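Local coordinates for FeeM (Uncultured bacterium, PDB 2G0B), which joins a long-chain fatty acyl group to the amino group of tyrosine, probably taking the acyl chain from an acyl carrier protein, at residues 38-43 with 163-168; 64-69 with 134-139; 73-78 with 96-101. All blocks are in the same frame, centred on the assembly; numbering follows the deposited sequence.

Interaction 1: 38-43 with 163-168. With NLT (N-dodecanoyl-L-tyrosine), chain I.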
# COMPACT_ATOMS: atom_id res chain seq x y z
N GLU A 38 16.64 -3.51 0.54
CA GLU A 38 16.54 -4.02 1.92
C GLU A 38 15.95 -3.00 2.90
O GLU A 38 15.64 -3.35 4.05
CB GLU A 38 17.89 -4.53 2.41
CG GLU A 38 18.11 -6.02 2.14
CD GLU A 38 19.50 -6.51 2.57
OE1 GLU A 38 20.48 -5.73 2.45
OE2 GLU A 38 19.61 -7.69 3.00
N SER A 39 15.79 -1.76 2.45
CA SER A 39 15.22 -0.69 3.26
C SER A 39 13.75 -0.94 3.59
O SER A 39 13.28 -0.57 4.68
CB SER A 39 15.35 0.65 2.55
OG SER A 39 14.63 0.65 1.34
N PHE A 40 13.02 -1.55 2.66
CA PHE A 40 11.60 -1.82 2.83
C PHE A 40 11.36 -2.86 3.91
O PHE A 40 10.45 -2.73 4.72
CB PHE A 40 10.97 -2.28 1.52
CG PHE A 40 10.52 -1.16 0.63
CD1 PHE A 40 11.06 -0.99 -0.63
CD2 PHE A 40 9.51 -0.28 1.05
CE1 PHE A 40 10.63 0.03 -1.47
CE2 PHE A 40 9.08 0.75 0.22
CZ PHE A 40 9.64 0.90 -1.04
N ALA A 41 12.20 -3.90 3.92
CA ALA A 41 12.13 -4.94 4.94
C ALA A 41 12.44 -4.37 6.33
O ALA A 41 11.81 -4.74 7.31
CB ALA A 41 13.08 -6.08 4.60
N THR A 42 13.41 -3.44 6.39
CA THR A 42 13.80 -2.76 7.63
C THR A 42 12.62 -2.03 8.25
O THR A 42 12.30 -2.23 9.43
CB THR A 42 14.93 -1.76 7.38
OG1 THR A 42 16.08 -2.46 6.89
CG2 THR A 42 15.42 -1.16 8.69
N PHE A 43 11.97 -1.19 7.44
CA PHE A 43 10.81 -0.43 7.87
C PHE A 43 9.76 -1.35 8.45
O PHE A 43 9.21 -1.07 9.51
CB PHE A 43 10.23 0.34 6.70
CG PHE A 43 10.72 1.75 6.59
CD1 PHE A 43 11.56 2.12 5.55
CD2 PHE A 43 10.31 2.72 7.50
CE1 PHE A 43 12.01 3.44 5.42
CE2 PHE A 43 10.76 4.06 7.38
CZ PHE A 43 11.61 4.41 6.34
N LYS A 163 8.58 11.03 -11.01
CA LYS A 163 10.02 11.04 -10.78
C LYS A 163 10.58 9.64 -10.91
O LYS A 163 9.84 8.70 -11.14
CB LYS A 163 10.34 11.60 -9.38
CG LYS A 163 9.99 13.05 -9.21
CD LYS A 163 10.33 13.55 -7.83
CE LYS A 163 9.60 14.87 -7.53
NZ LYS A 163 10.06 15.49 -6.25
N HIS A 164 11.88 9.50 -10.80
CA HIS A 164 12.50 8.19 -10.76
C HIS A 164 12.69 7.80 -9.31
O HIS A 164 13.38 8.49 -8.55
CB HIS A 164 13.84 8.20 -11.50
CG HIS A 164 14.64 6.96 -11.27
ND1 HIS A 164 14.39 5.78 -11.93
CD2 HIS A 164 15.69 6.71 -10.45
CE1 HIS A 164 15.25 4.86 -11.53
NE2 HIS A 164 16.04 5.40 -10.63
N TYR A 165 12.07 6.70 -8.91
CA TYR A 165 12.20 6.17 -7.56
C TYR A 165 13.41 5.24 -7.54
O TYR A 165 13.32 4.11 -8.00
CB TYR A 165 10.92 5.43 -7.17
CG TYR A 165 10.70 5.20 -5.68
CD1 TYR A 165 11.59 5.71 -4.72
CD2 TYR A 165 9.60 4.46 -5.23
CE1 TYR A 165 11.37 5.49 -3.36
CE2 TYR A 165 9.38 4.24 -3.87
CZ TYR A 165 10.27 4.75 -2.94
OH TYR A 165 10.05 4.53 -1.61
N GLY A 166 14.53 5.74 -7.01
CA GLY A 166 15.79 5.02 -7.00
C GLY A 166 15.74 3.69 -6.27
O GLY A 166 16.33 2.70 -6.72
N THR A 167 15.03 3.68 -5.13
CA THR A 167 14.81 2.48 -4.33
C THR A 167 14.33 1.30 -5.18
O THR A 167 14.84 0.18 -5.07
CB THR A 167 13.76 2.77 -3.23
OG1 THR A 167 14.14 3.94 -2.51
CG2 THR A 167 13.78 1.70 -2.17
N VAL A 168 13.37 1.59 -6.06
CA VAL A 168 12.73 0.57 -6.86
C VAL A 168 13.30 0.49 -8.29
O VAL A 168 13.08 -0.51 -9.00
CB VAL A 168 11.21 0.80 -6.90
CG1 VAL A 168 10.53 -0.34 -7.52
CG2 VAL A 168 10.67 0.99 -5.51
N NLT I . 4.23 1.04 -4.16
C1 NLT I . 3.10 0.38 -3.86
OL NLT I . 3.08 -0.80 -3.52
C2 NLT I . 1.81 1.16 -4.00
C3 NLT I . 0.84 0.94 -2.83
C4 NLT I . -0.61 1.26 -3.22
C5 NLT I . -1.57 1.00 -2.06
C6 NLT I . -2.95 1.64 -2.27
C7 NLT I . -3.76 1.69 -0.98
C8 NLT I . -5.25 1.86 -1.26
C9 NLT I . -6.09 1.98 0.02
C10 NLT I . -7.17 3.04 -0.21
C11 NLT I . -8.01 3.36 1.02
C12 NLT I . -9.23 4.20 0.62
CA NLT I . 5.56 0.45 -4.20
CB NLT I . 6.59 1.50 -4.61
CG NLT I . 6.74 1.57 -6.11
CD2 NLT I . 7.13 0.46 -6.84
CE2 NLT I . 7.26 0.54 -8.21
CZ NLT I . 7.01 1.73 -8.86
CE1 NLT I . 6.61 2.85 -8.14
CD1 NLT I . 6.48 2.77 -6.76
OH NLT I . 7.14 1.80 -10.18
C NLT I . 5.99 -0.09 -2.86
O NLT I . 5.66 0.55 -1.84
O2 NLT I . 6.68 -1.14 -2.82

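Interaction 2: 64-69 with 134-139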
# COMPACT_ATOMS: atom_id res chain seq x y z
N ILE A 64 -0.21 -6.36 1.88
CA ILE A 64 -0.08 -4.90 1.88
C ILE A 64 0.36 -4.44 3.26
O ILE A 64 -0.05 -5.01 4.27
CB ILE A 64 -1.43 -4.19 1.43
CG1 ILE A 64 -1.18 -2.75 1.00
CG2 ILE A 64 -2.50 -4.25 2.53
CD1 ILE A 64 -2.25 -2.19 0.09
N SER A 65 1.24 -3.46 3.32
CA SER A 65 1.67 -2.91 4.60
C SER A 65 1.41 -1.41 4.70
O SER A 65 1.14 -0.74 3.72
CB SER A 65 3.15 -3.22 4.86
OG SER A 65 3.43 -4.60 4.71
N ILE A 66 1.49 -0.91 5.92
CA ILE A 66 1.34 0.52 6.18
C ILE A 66 2.40 0.96 7.20
O ILE A 66 2.57 0.31 8.23
CB ILE A 66 -0.11 0.84 6.66
CG1 ILE A 66 -0.19 2.22 7.29
CG2 ILE A 66 -0.63 -0.22 7.62
CD1 ILE A 66 -1.50 2.93 7.03
N ILE A 67 3.13 2.03 6.89
CA ILE A 67 4.16 2.55 7.78
C ILE A 67 3.76 3.90 8.35
O ILE A 67 3.48 4.83 7.60
CB ILE A 67 5.50 2.66 7.05
CG1 ILE A 67 5.79 1.38 6.27
CG2 ILE A 67 6.64 2.99 8.05
CD1 ILE A 67 7.01 1.47 5.40
N ASN A 68 3.73 4.01 9.67
CA ASN A 68 3.35 5.25 10.32
C ASN A 68 4.51 6.21 10.44
O ASN A 68 5.64 5.81 10.71
CB ASN A 68 2.75 4.97 11.70
CG ASN A 68 1.26 4.80 11.65
OD1 ASN A 68 0.73 3.76 12.03
ND2 ASN A 68 0.57 5.81 11.15
N ASP A 69 4.23 7.50 10.22
CA ASP A 69 5.25 8.54 10.31
C ASP A 69 5.83 8.61 11.73
O ASP A 69 5.19 9.08 12.66
CB ASP A 69 4.67 9.89 9.90
CG ASP A 69 5.75 10.88 9.46
OD1 ASP A 69 6.95 10.51 9.45
OD2 ASP A 69 5.47 12.05 9.11
N THR A 134 -6.54 4.67 13.76
CA THR A 134 -5.29 5.34 14.14
C THR A 134 -5.43 6.89 14.09
O THR A 134 -4.54 7.61 14.55
CB THR A 134 -4.12 4.87 13.20
OG1 THR A 134 -4.17 3.45 13.05
CG2 THR A 134 -2.76 5.08 13.83
N HIS A 135 -6.55 7.36 13.55
CA HIS A 135 -6.83 8.79 13.36
C HIS A 135 -5.81 9.45 12.45
O HIS A 135 -5.37 10.58 12.69
CB HIS A 135 -6.95 9.54 14.70
CG HIS A 135 -7.97 8.95 15.62
ND1 HIS A 135 -9.25 8.65 15.22
CD2 HIS A 135 -7.89 8.62 16.93
CE1 HIS A 135 -9.92 8.15 16.25
NE2 HIS A 135 -9.12 8.12 17.30
N ILE A 136 -5.43 8.73 11.40
CA ILE A 136 -4.49 9.22 10.39
C ILE A 136 -5.15 10.32 9.57
O ILE A 136 -6.34 10.23 9.24
CB ILE A 136 -4.03 8.03 9.48
CG1 ILE A 136 -3.01 7.16 10.22
CG2 ILE A 136 -3.45 8.52 8.15
CD1 ILE A 136 -2.90 5.75 9.68
N ASP A 137 -4.40 11.37 9.28
CA ASP A 137 -4.90 12.46 8.44
C ASP A 137 -4.71 12.17 6.94
O ASP A 137 -5.68 12.13 6.19
CB ASP A 137 -4.23 13.79 8.82
CG ASP A 137 -4.66 14.29 10.18
OD1 ASP A 137 -5.89 14.40 10.42
OD2 ASP A 137 -3.85 14.60 11.08
N TYR A 138 -3.46 11.98 6.53
CA TYR A 138 -3.17 11.72 5.12
C TYR A 138 -2.55 10.35 4.86
O TYR A 138 -1.53 10.00 5.46
CB TYR A 138 -2.29 12.82 4.54
CG TYR A 138 -3.04 14.11 4.30
CD1 TYR A 138 -2.96 15.16 5.20
CD2 TYR A 138 -3.83 14.26 3.17
CE1 TYR A 138 -3.67 16.34 4.97
CE2 TYR A 138 -4.52 15.44 2.93
CZ TYR A 138 -4.44 16.47 3.83
OH TYR A 138 -5.14 17.62 3.58
N LEU A 139 -3.19 9.59 3.99
CA LEU A 139 -2.70 8.30 3.56
C LEU A 139 -1.94 8.48 2.24
O LEU A 139 -2.53 8.78 1.23
CB LEU A 139 -3.87 7.35 3.36
CG LEU A 139 -3.75 5.90 3.78
CD1 LEU A 139 -2.99 5.76 5.06
CD2 LEU A 139 -5.13 5.33 3.93

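Interaction 3: 73-78 with 96-101. With NLT (N-dodecanoyl-L-tyrosine), chain I.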
# COMPACT_ATOMS: atom_id res chain seq x y z
N GLY A 73 10.84 8.30 9.63
CA GLY A 73 10.23 8.90 8.45
C GLY A 73 9.39 7.93 7.65
O GLY A 73 8.82 6.98 8.19
N LEU A 74 9.30 8.18 6.34
CA LEU A 74 8.60 7.30 5.41
C LEU A 74 9.54 6.98 4.24
O LEU A 74 10.43 7.78 3.94
CB LEU A 74 7.32 7.98 4.90
CG LEU A 74 6.27 8.39 5.94
CD1 LEU A 74 5.11 9.10 5.28
CD2 LEU A 74 5.76 7.20 6.72
N PRO A 75 9.39 5.80 3.60
CA PRO A 75 10.20 5.47 2.41
C PRO A 75 10.09 6.51 1.31
O PRO A 75 11.05 6.71 0.57
CB PRO A 75 9.60 4.16 1.94
CG PRO A 75 9.06 3.56 3.14
CD PRO A 75 8.54 4.68 4.01
N MET A 76 8.94 7.20 1.25
CA MET A 76 8.71 8.32 0.33
C MET A 76 9.76 9.43 0.42
O MET A 76 10.03 10.11 -0.56
CB MET A 76 7.36 8.96 0.62
CG MET A 76 6.28 8.59 -0.33
SD MET A 76 4.73 9.15 0.29
CE MET A 76 4.14 9.98 -1.06
N ASP A 77 10.33 9.60 1.62
CA ASP A 77 11.25 10.72 1.92
C ASP A 77 12.43 10.86 0.96
O ASP A 77 12.91 11.97 0.73
CB ASP A 77 11.76 10.63 3.36
CG ASP A 77 10.67 10.89 4.39
OD1 ASP A 77 9.50 11.04 3.99
OD2 ASP A 77 10.90 10.96 5.62
N SER A 78 12.90 9.74 0.41
CA SER A 78 14.04 9.76 -0.50
C SER A 78 13.72 10.49 -1.81
O SER A 78 14.61 10.97 -2.50
CB SER A 78 14.56 8.34 -0.77
OG SER A 78 13.65 7.60 -1.56
N GLU A 96 2.31 5.94 5.09
CA GLU A 96 2.49 5.52 3.72
C GLU A 96 2.08 4.07 3.58
O GLU A 96 2.51 3.21 4.36
CB GLU A 96 3.94 5.73 3.28
CG GLU A 96 4.31 4.94 2.04
CD GLU A 96 5.50 5.51 1.27
OE1 GLU A 96 5.54 5.32 0.02
OE2 GLU A 96 6.41 6.12 1.89
N VAL A 97 1.21 3.80 2.61
CA VAL A 97 0.82 2.44 2.28
C VAL A 97 1.84 1.88 1.30
O VAL A 97 2.09 2.46 0.23
CB VAL A 97 -0.59 2.36 1.68
CG1 VAL A 97 -1.04 0.94 1.64
CG2 VAL A 97 -1.55 3.18 2.50
N VAL A 98 2.40 0.73 1.65
CA VAL A 98 3.63 0.27 1.04
C VAL A 98 3.64 -1.28 0.85
O VAL A 98 2.84 -1.99 1.48
CB VAL A 98 4.81 0.78 1.91
CG1 VAL A 98 5.53 -0.34 2.62
CG2 VAL A 98 5.73 1.63 1.11
N GLN A 99 4.50 -1.77 -0.06
CA GLN A 99 4.71 -3.22 -0.30
C GLN A 99 3.43 -3.99 -0.65
O GLN A 99 3.19 -5.11 -0.15
CB GLN A 99 5.47 -3.90 0.86
CG GLN A 99 6.86 -3.34 1.15
CD GLN A 99 7.97 -3.97 0.31
OE1 GLN A 99 8.34 -3.45 -0.75
NE2 GLN A 99 8.53 -5.07 0.80
N PHE A 100 2.59 -3.38 -1.48
CA PHE A 100 1.40 -4.02 -1.99
C PHE A 100 1.79 -4.96 -3.13
O PHE A 100 2.42 -4.54 -4.11
CB PHE A 100 0.40 -2.96 -2.47
CG PHE A 100 -0.77 -3.52 -3.21
CD1 PHE A 100 -1.50 -4.57 -2.70
CD2 PHE A 100 -1.16 -2.97 -4.42
CE1 PHE A 100 -2.57 -5.08 -3.39
CE2 PHE A 100 -2.24 -3.47 -5.11
CZ PHE A 100 -2.94 -4.53 -4.59
N ALA A 101 1.43 -6.23 -2.98
CA ALA A 101 1.77 -7.25 -3.96
C ALA A 101 0.78 -8.38 -3.92
O ALA A 101 0.29 -8.73 -2.86
CB ALA A 101 3.19 -7.77 -3.73
N NLT I . 4.23 1.04 -4.16
C1 NLT I . 3.10 0.38 -3.86
OL NLT I . 3.08 -0.80 -3.52
C2 NLT I . 1.81 1.16 -4.00
C3 NLT I . 0.84 0.94 -2.83
C4 NLT I . -0.61 1.26 -3.22
C5 NLT I . -1.57 1.00 -2.06
C6 NLT I . -2.95 1.64 -2.27
C7 NLT I . -3.76 1.69 -0.98
C8 NLT I . -5.25 1.86 -1.26
C9 NLT I . -6.09 1.98 0.02
C10 NLT I . -7.17 3.04 -0.21
C11 NLT I . -8.01 3.36 1.02
C12 NLT I . -9.23 4.20 0.62
CA NLT I . 5.56 0.45 -4.20
CB NLT I . 6.59 1.50 -4.61
CG NLT I . 6.74 1.57 -6.11
CD2 NLT I . 7.13 0.46 -6.84
CE2 NLT I . 7.26 0.54 -8.21
CZ NLT I . 7.01 1.73 -8.86
CE1 NLT I . 6.61 2.85 -8.14
CD1 NLT I . 6.48 2.77 -6.76
OH NLT I . 7.14 1.80 -10.18
C NLT I . 5.99 -0.09 -2.86
O NLT I . 5.66 0.55 -1.84
O2 NLT I . 6.68 -1.14 -2.82

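Interaction 1: 38-43 with 163-168
Phe40 carries most of this contact, pushing the tip of its ring from helix 38-44 into a bay formed by Tyr165, Thr167 and Val168. Its CG stands anti to the carbonyl carbon (chi1 -86°), so the ring leaves the helix toward the turn that follows strand 157-165. Thr167 CG2 meets it obliquely, 3.6 Å from Phe40 CE1. Val168 CG2 reaches the ring edge near the ring plane, 4.2 Å from that same CE1 of Phe40. Phe40 and Tyr165 meet tip to tip, with Phe40 CZ 3.7 Å from Tyr165 OH, and this is packing rather than a ring stack. A flat, apolar ring suits position 40, which is buried and bordered by methyl groups. At the margin, Ser39 OG lies 3.8 Å from the Thr167 CG2 methyl, a fitting place for a small polar side chain that is partly exposed.

The bound N-dodecanoyl-L-tyrosine forms the next layer. Its carboxylate oxygen O2 lies over one face of Phe40, 4.0 Å from CZ. Val168 CG1 touches the product's aromatic ring, 3.5 Å from its CE2, while the Tyr165 ring turns an edge to CD1 of that ring. Further out, Tyr165 OH makes a weak hydrogen bond to Pro75 O, and the backbone of Val168 is hydrogen-bonded to that of Ala35.

The two segments meet mainly through aromatic carbons and methyl groups, with two hydroxyls, Ser39 OG and Tyr165 OH, touching carbon. The product is hydrogen-bonded to Gln99, Tyr29, Asn144, Ser142 and Pro171, so these segments shape the pocket rather than grip its polar groups: Val168 methyls and the edge of the Tyr165 ring border its tyrosyl ring.

Interaction 2: 64-69 with 134-139
Ile66 and Ile136 point at each other end to end, their CD1 methyls 4.1 Å apart. Ile66 holds CG1 anti to its backbone N (chi1 164°), which carries CD1 away from strand 59-68; Ile136 sets CG1 anti to its carbonyl carbon and reaches back. Leu139 comes across Ile66 at roughly a right angle, its CD1 3.8 Å from Ile66 CD1, so one methyl of Ile66 serves two partners. Branched and purely apolar side chains suit this buried position.

Strands 59-68 and 138-143 are not neighbours in the sheet: strand 94-102 runs between them, and helix 121-133 makes the beta-alpha-beta crossover from 94-102 to its parallel partner 138-143. Residues 134-139 are the return from that helix, with His135 leaving it at a positive phi of 61°, and Tyr130 of the helix also packs on Ile66.

Toward the end of strand 59-68 a polar side chain joins in, though it meets carbon. Asn68 lies obliquely across Ile136, with ND2 3.8 Å from Ile136 CD1, and its OD1 faces Thr134 CG2 tip to tip at 4.1 Å. Neither amide end pairs with Thr134: Asn68 OD1 is hydrogen-bonded to Tyr130 OH, whereas Thr134 OG1 is hydrogen-bonded to Tyr130 O.

Interaction 3: 73-78 with 96-101
Glu96 is the buried centre of this contact, driven from strand 94-102 into the turn at Leu74 to Asp77. Its CG stands anti to the backbone N (chi1 162°) and the chain continues extended, so the carboxylate arrives at the backbone of the turn. There Glu96 OE2 accepts from Met76 N through its syn lone pair, 2.8 Å away, in a moderately bent bond (N-H...O angle 143°). Met76 crosses the carboxylate obliquely, its CG against both oxygens, and Pro75 also crosses it obliquely. Leu74 slides past the Glu96 stem in the opposite direction, its CD1 4.1 Å from Glu96 CB. OE1 is hydrogen-bonded to Ser142 OG, so both carboxylate oxygens are satisfied; the apolar surroundings might nevertheless raise the acid's pKa.

Packing loosens away from this centre. Pro75 CG is 4.4 Å from Val98 CG2, while Asp77 and Ser78 make no contact with the strand, and Ser78 is exposed. The type I turn is closed by Asp77 N to Leu74 O at 3.0 Å; proline suits its second position because its fixed phi matches the turn and no N-H is needed there. Asp77 OD1 is engaged in a salt bridge to Arg88.

Further along the strand, Gln99 adopts a positive phi of 55°, interrupting the regular strand path. Gln99 N donates to the carboxylate oxygen O of NLT, the bound product, at 3.1 Å. Phe100 N makes a weak hydrogen bond to the amide oxygen OL of NLT at 3.3 Å, which could help polarise an acyl carbonyl. A distorted strand at this place recalls the fourth strand of GNAT acetyltransferases. Strand 94-102 runs between 59-68 and the parallel 138-143, while Phe40 and Phe43 of helix 38-44 cover Pro75 ahead of helix 77-89.

Interactions 1 and 3 are about 8 Å apart between centres and both touch the product: 163-168 flanks its tyrosyl ring, and 96-101 binds its carboxylate and amide oxygens. They also join directly, through packing of Phe40 CE2 on Val98 CG2 (3.6 Å) and, in passing, the weak Tyr165 OH to Pro75 O bond (3.2 Å). Interaction 2 shares the sheet with interaction 3, where Ser65 O probably accepts from Val98 N at 2.8 Å and Ile67 N probably donates to Glu96 O at 2.9 Å. It lies toward the acyl-chain side, where Ile64 touches the product. Interactions 1 and 2, about 18 Å apart between centres, meet at Phe43 and Ile67.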